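Local atomic coordinates of endonuclease and methylase LlaGI (Lactococcus lactis, PDB entry 5FFJ), a protein that acts as a Type ISP restriction-modification enzyme, joining DNA sequence recognition and methylation to a helicase-like ATPase and, in the full-length enzyme, a nuclease. Residues Val1056-Ile1061 with Arg1165-Thr1170; Ser1176-Ile1181 with Pro1214-Glu1219. All coordinates share one frame; numbering follows the deposited sequence.

In the fold
Both contacts lie in the C-terminal specificity region and both reach the same antiparallel sheet, in which strand 1210-1214 lies between 1058-1059 and 1180-1184; their centres are 9 Å apart. Contact 1 meets the DNA directly, whereas the nearest atom of contact 2 is about 11 Å from it, so contact 2 does not touch the DNA and can affect it at most indirectly. The short helix 1167-1170 connects them. Gln1169 O lies 2.5 Å from Tyr1218 N and Thr1170 O lies 2.8 Å from Asn1178 ND2, both probable hydrogen bonds, and Thr1170 CG2 packs on Pro1214 CB. The segment that carries the DNA-binding Arg1165 and Lys1166 is thus tied at its far end to contact 2.

Contact 1: Val1056-Ile1061 with Arg1165-Thr1170; sequences VKDIGI and RKTYQT. With nucleotides of chain B.
N7 of DA7 of chain B, on the major-groove edge of the adenine, is gripped by two hydrogen bonds from one side chain: Arg1165 NH1 stands 3.1 Å from it and Arg1165 NH2 3.2 Å, so the tip of the guanidinium straddles a single acceptor. The protein pins the group's other end. Arg1165 NE gives a nearly straight bond (172°) to Gly1060 O at 3.1 Å; the oxygen lies in the guanidinium plane, although the donor sits above the carbonyl plane. Ile1059, with CG1 in the crowded position between its backbone N and carbonyl carbon (chi1 71°), lays CD1 over the centre of one guanidinium face, 3.2 Å above it. The in-plane bond to Gly1060 O, the two bonds to N7 near the plane and the covered face would together restrict the rotation of the group.

The next residue fastens the backbone. Lys1166 N, at the N-cap position of helix 1167-1170, bonds to Asp1058 OD1 at 3.2 Å, approaching from above the carboxylate plane, with a weak second bond to OD2. The lysine chain slides past Asp1058 in the opposite direction, and Lys1166 CD lies 3.7 Å from Val1056 CG1. The chain then bends at its last torsion, and Lys1166 NZ bonds to OP1 of DC6 of chain B at 3.2 Å. This phosphate and Asp1058 OD1, 4.6 Å from Lys1166 NZ, would both favour the charged ammonium.

An alanine at Arg1165 would remove both bonds to the base and the tie to Gly1060 O, and would probably weaken recognition at this position. Because guanine also offers N7, the two bonds would by themselves favour a purine without telling which, while Lys1166 holds the phosphate without regard to sequence.

Contact 2: Ser1176-Ile1181 with Pro1214-Glu1219; sequences SKNLLI and PRFTYE
The touching parts run roughly antiparallel, their end-to-end directions 144° apart, with Leu1180 and Pro1214 forming a non-hydrogen-bonded pair (CA-CA 4.0 Å) beside a backbone bond from Arg1215 N to Leu1179 O, nearly along the C=O axis. Beyond that pair, side chains of Asn1178 and Tyr1218 take over the bonding between the segments. The amide of Asn1178 bonds both backbone groups of Phe1216, as a strand neighbour would: OD1 accepts from Phe1216 N at 2.9 Å, on a lone pair, and ND2 donates to Phe1216 O at 2.7 Å, almost straight (172°), though from 52° out of that carbonyl's plane. A weak bond from Leu1179 N also reaches OD1, and ND2 has a second partner in Thr1170 O; these four bonds hold the amide, and their pattern favours this orientation.

Tyr1218 OH bonds to Lys1177 O at 2.5 Å, the oxygen lying at the ring edge in its plane. Arg1215 CG sits 3.7 Å above one face of the Phe1216 ring, over its centre, and Arg1215 NH2 forms a salt bridge with Asp1234. The Asn1178 amide thus joins Phe1216 to the segment carrying the DNA-contacting Arg1165 and Lys1166, and probably helps fix its position in the specificity region.

Contact 1: Val1056-Ile1061 with Arg1165-Thr1170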
ATOM      1  N   VAL A1056     -30.130 -27.414 -14.701  1.00 46.74           N
ATOM      2  CA  VAL A1056     -28.826 -26.766 -14.732  1.00 41.44           C
ATOM      3  C   VAL A1056     -28.893 -25.346 -14.185  1.00 43.53           C
ATOM      4  O   VAL A1056     -29.774 -24.566 -14.551  1.00 45.95           O
ATOM      5  CB  VAL A1056     -28.261 -26.724 -16.166  1.00 38.45           C
ATOM      6  CG1 VAL A1056     -27.019 -25.836 -16.241  1.00 45.59           C
ATOM      7  CG2 VAL A1056     -27.945 -28.131 -16.647  1.00 54.34           C
ATOM      8  N   LYS A1057     -27.949 -25.023 -13.309  1.00 46.37           N
ATOM      9  CA  LYS A1057     -27.775 -23.663 -12.823  1.00 41.73           C
ATOM     10  C   LYS A1057     -26.398 -23.172 -13.227  1.00 43.50           C
ATOM     11  O   LYS A1057     -25.457 -23.958 -13.350  1.00 55.27           O
ATOM     12  CB  LYS A1057     -27.953 -23.585 -11.302  1.00 38.77           C
ATOM     13  CG  LYS A1057     -26.996 -24.453 -10.494  1.00 42.52           C
ATOM     14  CD  LYS A1057     -25.729 -23.704 -10.095  1.00 40.10           C
ATOM     15  CE  LYS A1057     -24.790 -24.581  -9.274  1.00 42.02           C
ATOM     16  NZ  LYS A1057     -24.373 -25.804 -10.016  1.00 57.99           N
ATOM     17  N   ASP A1058     -26.294 -21.867 -13.441  1.00 42.48           N
ATOM     18  CA  ASP A1058     -25.041 -21.242 -13.827  1.00 39.09           C
ATOM     19  C   ASP A1058     -24.692 -20.194 -12.781  1.00 44.41           C
ATOM     20  O   ASP A1058     -25.471 -19.951 -11.857  1.00 46.06           O
ATOM     21  CB  ASP A1058     -25.162 -20.621 -15.225  1.00 41.17           C
ATOM     22  CG  ASP A1058     -23.835 -20.127 -15.768  1.00 42.95           C
ATOM     23  OD1 ASP A1058     -22.796 -20.745 -15.455  1.00 56.87           O
ATOM     24  OD2 ASP A1058     -23.831 -19.119 -16.510  1.00 51.26           O
ATOM     25  N   ILE A1059     -23.515 -19.594 -12.915  1.00 27.74           N
ATOM     26  CA  ILE A1059     -23.119 -18.491 -12.056  1.00 40.85           C
ATOM     27  C   ILE A1059     -22.556 -17.368 -12.925  1.00 42.60           C
ATOM     28  O   ILE A1059     -21.993 -17.622 -13.988  1.00 51.27           O
ATOM     29  CB  ILE A1059     -22.111 -18.955 -10.985  1.00 44.29           C
ATOM     30  CG1 ILE A1059     -20.746 -19.276 -11.589  1.00 63.02           C
ATOM     31  CG2 ILE A1059     -22.632 -20.208 -10.292  1.00 63.06           C
ATOM     32  CD1 ILE A1059     -19.719 -19.631 -10.530  1.00 66.22           C
ATOM     33  N   GLY A1060     -22.734 -16.130 -12.477  1.00 44.54           N
ATOM     34  CA  GLY A1060     -22.494 -14.967 -13.313  1.00 45.50           C
ATOM     35  C   GLY A1060     -21.103 -14.879 -13.903  1.00 35.76           C
ATOM     36  O   GLY A1060     -20.142 -15.388 -13.329  1.00 43.20           O
ATOM     37  N   ILE A1061     -21.004 -14.217 -15.051  1.00 41.75           N
ATOM     38  CA  ILE A1061     -19.753 -14.149 -15.789  1.00 35.66           C
ATOM     39  C   ILE A1061     -18.714 -13.325 -15.021  1.00 38.79           C
ATOM     40  O   ILE A1061     -19.061 -12.408 -14.272  1.00 31.19           O
ATOM     41  CB  ILE A1061     -19.978 -13.557 -17.207  1.00 48.51           C
ATOM     42  CG1 ILE A1061     -18.995 -14.169 -18.204  1.00 54.93           C
ATOM     43  CG2 ILE A1061     -19.861 -12.038 -17.207  1.00 48.24           C
ATOM     44  CD1 ILE A1061     -19.319 -13.845 -19.644  1.00 56.59           C
ATOM     45  N   ARG A1165     -18.230 -18.964 -18.148  1.00 42.18           N
ATOM     46  CA  ARG A1165     -19.254 -19.785 -17.507  1.00 39.91           C
ATOM     47  C   ARG A1165     -20.076 -20.552 -18.548  1.00 47.20           C
ATOM     48  O   ARG A1165     -19.545 -20.970 -19.580  1.00 56.39           O
ATOM     49  CB  ARG A1165     -20.155 -18.901 -16.645  1.00 33.75           C
ATOM     50  CG  ARG A1165     -19.394 -17.945 -15.734  1.00 30.88           C
ATOM     51  CD  ARG A1165     -18.556 -18.702 -14.724  1.00 46.27           C
ATOM     52  NE  ARG A1165     -18.342 -17.946 -13.496  1.00 43.36           N
ATOM     53  CZ  ARG A1165     -17.496 -18.305 -12.537  1.00 47.81           C
ATOM     54  NH1 ARG A1165     -16.768 -19.409 -12.657  1.00 52.75           N
ATOM     55  NH2 ARG A1165     -17.375 -17.556 -11.457  1.00 43.09           N
ATOM     56  N   LYS A1166     -21.367 -20.732 -18.274  1.00 42.60           N
ATOM     57  CA  LYS A1166     -22.268 -21.442 -19.182  1.00 51.46           C
ATOM     58  C   LYS A1166     -23.024 -20.484 -20.098  1.00 51.12           C
ATOM     59  O   LYS A1166     -24.074 -20.834 -20.640  1.00 30.93           O
ATOM     60  CB  LYS A1166     -23.283 -22.274 -18.397  1.00 42.98           C
ATOM     61  CG  LYS A1166     -22.686 -23.262 -17.416  1.00 31.10           C
ATOM     62  CD  LYS A1166     -23.783 -24.126 -16.796  1.00 39.56           C
ATOM     63  CE  LYS A1166     -23.271 -24.984 -15.644  1.00 38.19           C
ATOM     64  NZ  LYS A1166     -21.808 -25.263 -15.722  1.00 48.15           N
ATOM     65  N   THR A1167     -22.499 -19.275 -20.266  1.00 42.83           N
ATOM     66  CA  THR A1167     -23.195 -18.250 -21.037  1.00 47.53           C
ATOM     67  C   THR A1167     -23.383 -18.657 -22.495  1.00 49.64           C
ATOM     68  O   THR A1167     -24.349 -18.249 -23.138  1.00 50.58           O
ATOM     69  CB  THR A1167     -22.450 -16.909 -20.991  1.00 38.35           C
ATOM     70  OG1 THR A1167     -21.111 -17.083 -21.474  1.00 58.64           O
ATOM     71  CG2 THR A1167     -22.420 -16.366 -19.568  1.00 43.45           C
ATOM     72  N   TYR A1168     -22.467 -19.465 -23.017  1.00 52.88           N
ATOM     73  CA  TYR A1168     -22.584 -19.931 -24.393  1.00 49.99           C
ATOM     74  C   TYR A1168     -23.723 -20.939 -24.535  1.00 54.43           C
ATOM     75  O   TYR A1168     -24.265 -21.121 -25.626  1.00 44.47           O
ATOM     76  CB  TYR A1168     -21.267 -20.541 -24.871  1.00 47.82           C
ATOM     77  CG  TYR A1168     -20.269 -19.506 -25.339  1.00 41.23           C
ATOM     78  CD1 TYR A1168     -20.394 -18.911 -26.587  1.00 26.22           C
ATOM     79  CD2 TYR A1168     -19.205 -19.120 -24.533  1.00 39.96           C
ATOM     80  CE1 TYR A1168     -19.491 -17.962 -27.020  1.00 32.13           C
ATOM     81  CE2 TYR A1168     -18.296 -18.169 -24.960  1.00 40.73           C
ATOM     82  CZ  TYR A1168     -18.444 -17.594 -26.205  1.00 39.26           C
ATOM     83  OH  TYR A1168     -17.544 -16.647 -26.642  1.00 48.93           O
ATOM     84  N   GLN A1169     -24.090 -21.580 -23.429  1.00 53.90           N
ATOM     85  CA  GLN A1169     -25.229 -22.495 -23.418  1.00 40.73           C
ATOM     86  C   GLN A1169     -26.546 -21.749 -23.201  1.00 51.19           C
ATOM     87  O   GLN A1169     -27.586 -22.169 -23.705  1.00 60.80           O
ATOM     88  CB  GLN A1169     -25.060 -23.562 -22.333  1.00 50.52           C
ATOM     89  CG  GLN A1169     -24.109 -24.690 -22.705  1.00 67.30           C
ATOM     90  CD  GLN A1169     -22.674 -24.226 -22.859  1.00 71.10           C
ATOM     91  OE1 GLN A1169     -22.165 -24.099 -23.973  1.00 75.72           O
ATOM     92  NE2 GLN A1169     -22.009 -23.978 -21.736  1.00 71.63           N
ATOM     93  N   THR A1170     -26.499 -20.648 -22.452  1.00 38.69           N
ATOM     94  CA  THR A1170     -27.706 -19.880 -22.146  1.00 50.00           C
ATOM     95  C   THR A1170     -27.884 -18.688 -23.082  1.00 50.26           C
ATOM     96  O   THR A1170     -29.002 -18.208 -23.270  1.00 43.72           O
ATOM     97  CB  THR A1170     -27.693 -19.360 -20.698  1.00 41.00           C
ATOM     98  OG1 THR A1170     -26.534 -18.545 -20.486  1.00 42.60           O
ATOM     99  CG2 THR A1170     -27.688 -20.516 -19.716  1.00 41.62           C
TER
ATOM    100  P    DC B   6     -18.017 -23.134 -15.045  1.00 63.51           P
ATOM    101  OP1  DC B   6     -19.273 -23.324 -15.808  1.00 60.42           O
ATOM    102  OP2  DC B   6     -17.322 -21.828 -15.076  1.00 44.28           O
ATOM    103  O5'  DC B   6     -18.295 -23.514 -13.519  1.00 61.83           O
ATOM    104  C5'  DC B   6     -18.594 -24.866 -13.167  1.00 48.70           C
ATOM    105  C4'  DC B   6     -18.046 -25.201 -11.789  1.00 43.92           C
ATOM    106  O4'  DC B   6     -16.600 -24.981 -11.770  1.00 50.16           O
ATOM    107  C3'  DC B   6     -18.621 -24.352 -10.648  1.00 56.28           C
ATOM    108  O3'  DC B   6     -19.021 -25.177  -9.548  1.00 25.29           O
ATOM    109  C2'  DC B   6     -17.472 -23.413 -10.289  1.00 47.74           C
ATOM    110  C1'  DC B   6     -16.250 -24.252 -10.613  1.00 34.40           C
ATOM    111  N1   DC B   6     -15.005 -23.440 -10.887  1.00 35.85           N
ATOM    112  C2   DC B   6     -13.913 -23.492 -10.000  1.00 49.11           C
ATOM    113  O2   DC B   6     -13.978 -24.210  -8.994  1.00 61.19           O
ATOM    114  N3   DC B   6     -12.808 -22.746 -10.276  1.00 46.65           N
ATOM    115  C4   DC B   6     -12.769 -21.983 -11.370  1.00 48.32           C
ATOM    116  N4   DC B   6     -11.663 -21.262 -11.602  1.00 50.90           N
ATOM    117  C5   DC B   6     -13.868 -21.917 -12.274  1.00 42.97           C
ATOM    118  C6   DC B   6     -14.951 -22.652 -11.997  1.00 37.62           C
ATOM    119  P    DA B   7     -19.986 -24.608  -8.405  1.00173.78           P
ATOM    120  OP1  DA B   7     -20.486 -25.744  -7.620  1.00 36.97           O
ATOM    121  OP2  DA B   7     -20.951 -23.694  -9.037  1.00 52.80           O
ATOM    122  O5'  DA B   7     -19.005 -23.754  -7.491  1.00 30.60           O
ATOM    123  C5'  DA B   7     -18.241 -24.381  -6.466  1.00 71.36           C
ATOM    124  C4'  DA B   7     -17.245 -23.411  -5.853  1.00 41.67           C
ATOM    125  O4'  DA B   7     -16.401 -22.852  -6.896  1.00 46.50           O
ATOM    126  C3'  DA B   7     -17.869 -22.209  -5.129  1.00 44.96           C
ATOM    127  O3'  DA B   7     -17.399 -22.151  -3.775  1.00 39.76           O
ATOM    128  C2'  DA B   7     -17.416 -21.005  -5.959  1.00 44.63           C
ATOM    129  C1'  DA B   7     -16.130 -21.515  -6.572  1.00 48.85           C
ATOM    130  N9   DA B   7     -15.688 -20.799  -7.770  1.00 47.32           N
ATOM    131  C8   DA B   7     -16.437 -20.461  -8.864  1.00 43.33           C
ATOM    132  N7   DA B   7     -15.762 -19.816  -9.789  1.00 42.86           N
ATOM    133  C5   DA B   7     -14.482 -19.727  -9.266  1.00 47.48           C
ATOM    134  C6   DA B   7     -13.289 -19.156  -9.758  1.00 38.39           C
ATOM    135  N6   DA B   7     -13.197 -18.544 -10.942  1.00 38.50           N
ATOM    136  N1   DA B   7     -12.190 -19.239  -8.981  1.00 46.15           N
ATOM    137  C2   DA B   7     -12.284 -19.853  -7.794  1.00 49.33           C
ATOM    138  N3   DA B   7     -13.343 -20.424  -7.228  1.00 56.90           N
ATOM    139  C4   DA B   7     -14.420 -20.326  -8.023  1.00 52.01           C
TER

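Contact 2: Ser1176-Ile1181 with Pro1214-Glu1219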
ATOM      1  N   SER A1176     -29.637 -14.196 -29.086  1.00 75.19           N
ATOM      2  CA  SER A1176     -30.319 -15.275 -28.378  1.00 71.41           C
ATOM      3  C   SER A1176     -31.423 -14.745 -27.470  1.00 57.25           C
ATOM      4  O   SER A1176     -31.403 -13.583 -27.064  1.00 63.84           O
ATOM      5  CB  SER A1176     -29.320 -16.087 -27.552  1.00 60.89           C
ATOM      6  OG  SER A1176     -28.278 -16.590 -28.370  1.00 66.13           O
ATOM      7  N   LYS A1177     -32.382 -15.613 -27.157  1.00 59.99           N
ATOM      8  CA  LYS A1177     -33.500 -15.268 -26.285  1.00 52.86           C
ATOM      9  C   LYS A1177     -33.575 -16.230 -25.104  1.00 55.07           C
ATOM     10  O   LYS A1177     -33.820 -17.424 -25.282  1.00 57.69           O
ATOM     11  CB  LYS A1177     -34.820 -15.299 -27.061  1.00 57.33           C
ATOM     12  CG  LYS A1177     -34.908 -14.305 -28.207  1.00 60.72           C
ATOM     13  CD  LYS A1177     -34.861 -12.874 -27.709  1.00 83.32           C
ATOM     14  CE  LYS A1177     -35.045 -11.892 -28.850  1.00100.71           C
ATOM     15  NZ  LYS A1177     -34.972 -10.482 -28.380  1.00108.59           N
ATOM     16  N   ASN A1178     -33.369 -15.706 -23.900  1.00 48.77           N
ATOM     17  CA  ASN A1178     -33.437 -16.522 -22.696  1.00 44.07           C
ATOM     18  C   ASN A1178     -33.879 -15.706 -21.483  1.00 41.19           C
ATOM     19  O   ASN A1178     -33.747 -14.479 -21.465  1.00 38.11           O
ATOM     20  CB  ASN A1178     -32.076 -17.167 -22.424  1.00 47.46           C
ATOM     21  CG  ASN A1178     -32.190 -18.518 -21.745  1.00 39.20           C
ATOM     22  OD1 ASN A1178     -33.185 -18.812 -21.083  1.00 40.64           O
ATOM     23  ND2 ASN A1178     -31.162 -19.348 -21.904  1.00 38.28           N
ATOM     24  N   LEU A1179     -34.418 -16.399 -20.483  1.00 40.94           N
ATOM     25  CA  LEU A1179     -34.729 -15.802 -19.187  1.00 34.66           C
ATOM     26  C   LEU A1179     -33.915 -16.488 -18.102  1.00 43.26           C
ATOM     27  O   LEU A1179     -33.906 -17.717 -18.021  1.00 51.51           O
ATOM     28  CB  LEU A1179     -36.218 -15.928 -18.857  1.00 39.85           C
ATOM     29  CG  LEU A1179     -37.245 -15.108 -19.640  1.00 38.02           C
ATOM     30  CD1 LEU A1179     -38.618 -15.346 -19.038  1.00 35.12           C
ATOM     31  CD2 LEU A1179     -36.908 -13.625 -19.635  1.00 41.75           C
ATOM     32  N   LEU A1180     -33.229 -15.703 -17.277  1.00 45.63           N
ATOM     33  CA  LEU A1180     -32.547 -16.252 -16.112  1.00 52.55           C
ATOM     34  C   LEU A1180     -32.868 -15.451 -14.855  1.00 42.33           C
ATOM     35  O   LEU A1180     -32.973 -14.225 -14.884  1.00 35.57           O
ATOM     36  CB  LEU A1180     -31.031 -16.318 -16.344  1.00 54.01           C
ATOM     37  CG  LEU A1180     -30.290 -15.153 -17.001  1.00 44.44           C
ATOM     38  CD1 LEU A1180     -29.980 -14.057 -16.011  1.00 57.85           C
ATOM     39  CD2 LEU A1180     -29.004 -15.662 -17.620  1.00 42.83           C
ATOM     40  N   ILE A1181     -33.053 -16.174 -13.756  1.00 41.91           N
ATOM     41  CA  ILE A1181     -33.314 -15.574 -12.458  1.00 33.51           C
ATOM     42  C   ILE A1181     -32.010 -15.438 -11.691  1.00 37.23           C
ATOM     43  O   ILE A1181     -31.517 -16.413 -11.126  1.00 46.45           O
ATOM     44  CB  ILE A1181     -34.303 -16.416 -11.628  1.00 34.62           C
ATOM     45  CG1 ILE A1181     -35.606 -16.613 -12.401  1.00 43.34           C
ATOM     46  CG2 ILE A1181     -34.575 -15.752 -10.282  1.00 40.27           C
ATOM     47  CD1 ILE A1181     -36.559 -17.587 -11.752  1.00 41.47           C
ATOM     48  N   PRO A1214     -31.235 -20.331 -15.488  1.00 38.76           N
ATOM     49  CA  PRO A1214     -31.747 -20.083 -16.839  1.00 45.32           C
ATOM     50  C   PRO A1214     -33.055 -20.803 -17.135  1.00 43.74           C
ATOM     51  O   PRO A1214     -33.316 -21.879 -16.597  1.00 35.42           O
ATOM     52  CB  PRO A1214     -30.625 -20.609 -17.738  1.00 43.32           C
ATOM     53  CG  PRO A1214     -29.948 -21.641 -16.925  1.00 45.92           C
ATOM     54  CD  PRO A1214     -30.013 -21.153 -15.509  1.00 36.81           C
ATOM     55  N   ARG A1215     -33.868 -20.195 -17.991  1.00 44.19           N
ATOM     56  CA  ARG A1215     -35.122 -20.792 -18.427  1.00 44.50           C
ATOM     57  C   ARG A1215     -34.852 -21.789 -19.545  1.00 45.43           C
ATOM     58  O   ARG A1215     -35.557 -22.790 -19.682  1.00 41.59           O
ATOM     59  CB  ARG A1215     -36.094 -19.707 -18.896  1.00 49.05           C
ATOM     60  CG  ARG A1215     -37.402 -20.221 -19.482  1.00 47.13           C
ATOM     61  CD  ARG A1215     -38.229 -20.973 -18.452  1.00 46.37           C
ATOM     62  NE  ARG A1215     -39.504 -21.428 -19.004  1.00 43.34           N
ATOM     63  CZ  ARG A1215     -39.665 -22.546 -19.709  1.00 54.19           C
ATOM     64  NH1 ARG A1215     -38.633 -23.341 -19.962  1.00 42.21           N
ATOM     65  NH2 ARG A1215     -40.867 -22.871 -20.166  1.00 66.88           N
ATOM     66  N   PHE A1216     -33.817 -21.506 -20.332  1.00 50.01           N
ATOM     67  CA  PHE A1216     -33.463 -22.334 -21.477  1.00 46.69           C
ATOM     68  C   PHE A1216     -31.973 -22.655 -21.500  1.00 47.80           C
ATOM     69  O   PHE A1216     -31.157 -21.915 -20.949  1.00 44.54           O
ATOM     70  CB  PHE A1216     -33.842 -21.630 -22.783  1.00 45.58           C
ATOM     71  CG  PHE A1216     -35.312 -21.365 -22.933  1.00 45.03           C
ATOM     72  CD1 PHE A1216     -36.243 -22.354 -22.673  1.00 49.28           C
ATOM     73  CD2 PHE A1216     -35.761 -20.122 -23.347  1.00 49.52           C
ATOM     74  CE1 PHE A1216     -37.596 -22.106 -22.818  1.00 53.28           C
ATOM     75  CE2 PHE A1216     -37.108 -19.869 -23.492  1.00 45.95           C
ATOM     76  CZ  PHE A1216     -38.027 -20.862 -23.229  1.00 41.20           C
ATOM     77  N   THR A1217     -31.632 -23.767 -22.143  1.00 46.81           N
ATOM     78  CA  THR A1217     -30.249 -24.082 -22.479  1.00 45.86           C
ATOM     79  C   THR A1217     -30.174 -24.411 -23.963  1.00 47.94           C
ATOM     80  O   THR A1217     -31.107 -24.989 -24.521  1.00 52.66           O
ATOM     81  CB  THR A1217     -29.709 -25.258 -21.656  1.00 41.49           C
ATOM     82  OG1 THR A1217     -30.648 -26.339 -21.685  1.00 62.73           O
ATOM     83  CG2 THR A1217     -29.472 -24.832 -20.218  1.00 34.29           C
ATOM     84  N   TYR A1218     -29.064 -24.040 -24.600  1.00 52.12           N
ATOM     85  CA  TYR A1218     -28.923 -24.177 -26.047  1.00 49.05           C
ATOM     86  C   TYR A1218     -27.832 -25.169 -26.437  1.00 61.18           C
ATOM     87  O   TYR A1218     -26.982 -25.533 -25.623  1.00 46.36           O
ATOM     88  CB  TYR A1218     -28.629 -22.816 -26.681  1.00 54.77           C
ATOM     89  CG  TYR A1218     -29.811 -21.877 -26.676  1.00 50.18           C
ATOM     90  CD1 TYR A1218     -30.728 -21.884 -27.716  1.00 49.20           C
ATOM     91  CD2 TYR A1218     -30.010 -20.984 -25.631  1.00 53.91           C
ATOM     92  CE1 TYR A1218     -31.809 -21.031 -27.719  1.00 47.30           C
ATOM     93  CE2 TYR A1218     -31.092 -20.125 -25.625  1.00 49.59           C
ATOM     94  CZ  TYR A1218     -31.989 -20.154 -26.672  1.00 53.97           C
ATOM     95  OH  TYR A1218     -33.069 -19.303 -26.677  1.00 54.14           O
ATOM     96  N   GLU A1219     -27.865 -25.591 -27.698  1.00 73.07           N
ATOM     97  CA  GLU A1219     -26.926 -26.574 -28.218  1.00 76.21           C
ATOM     98  C   GLU A1219     -26.550 -26.280 -29.666  1.00 70.76           C
ATOM     99  O   GLU A1219     -27.397 -25.894 -30.472  1.00 77.72           O
ATOM    100  CB  GLU A1219     -27.521 -27.977 -28.115  1.00 68.99           C
ATOM    101  CG  GLU A1219     -26.962 -28.813 -26.975  1.00 72.42           C
ATOM    102  CD  GLU A1219     -27.672 -30.146 -26.829  1.00 92.45           C
ATOM    103  OE1 GLU A1219     -28.734 -30.332 -27.461  1.00 95.18           O
ATOM    104  OE2 GLU A1219     -27.166 -31.010 -26.083  1.00103.27           O
TER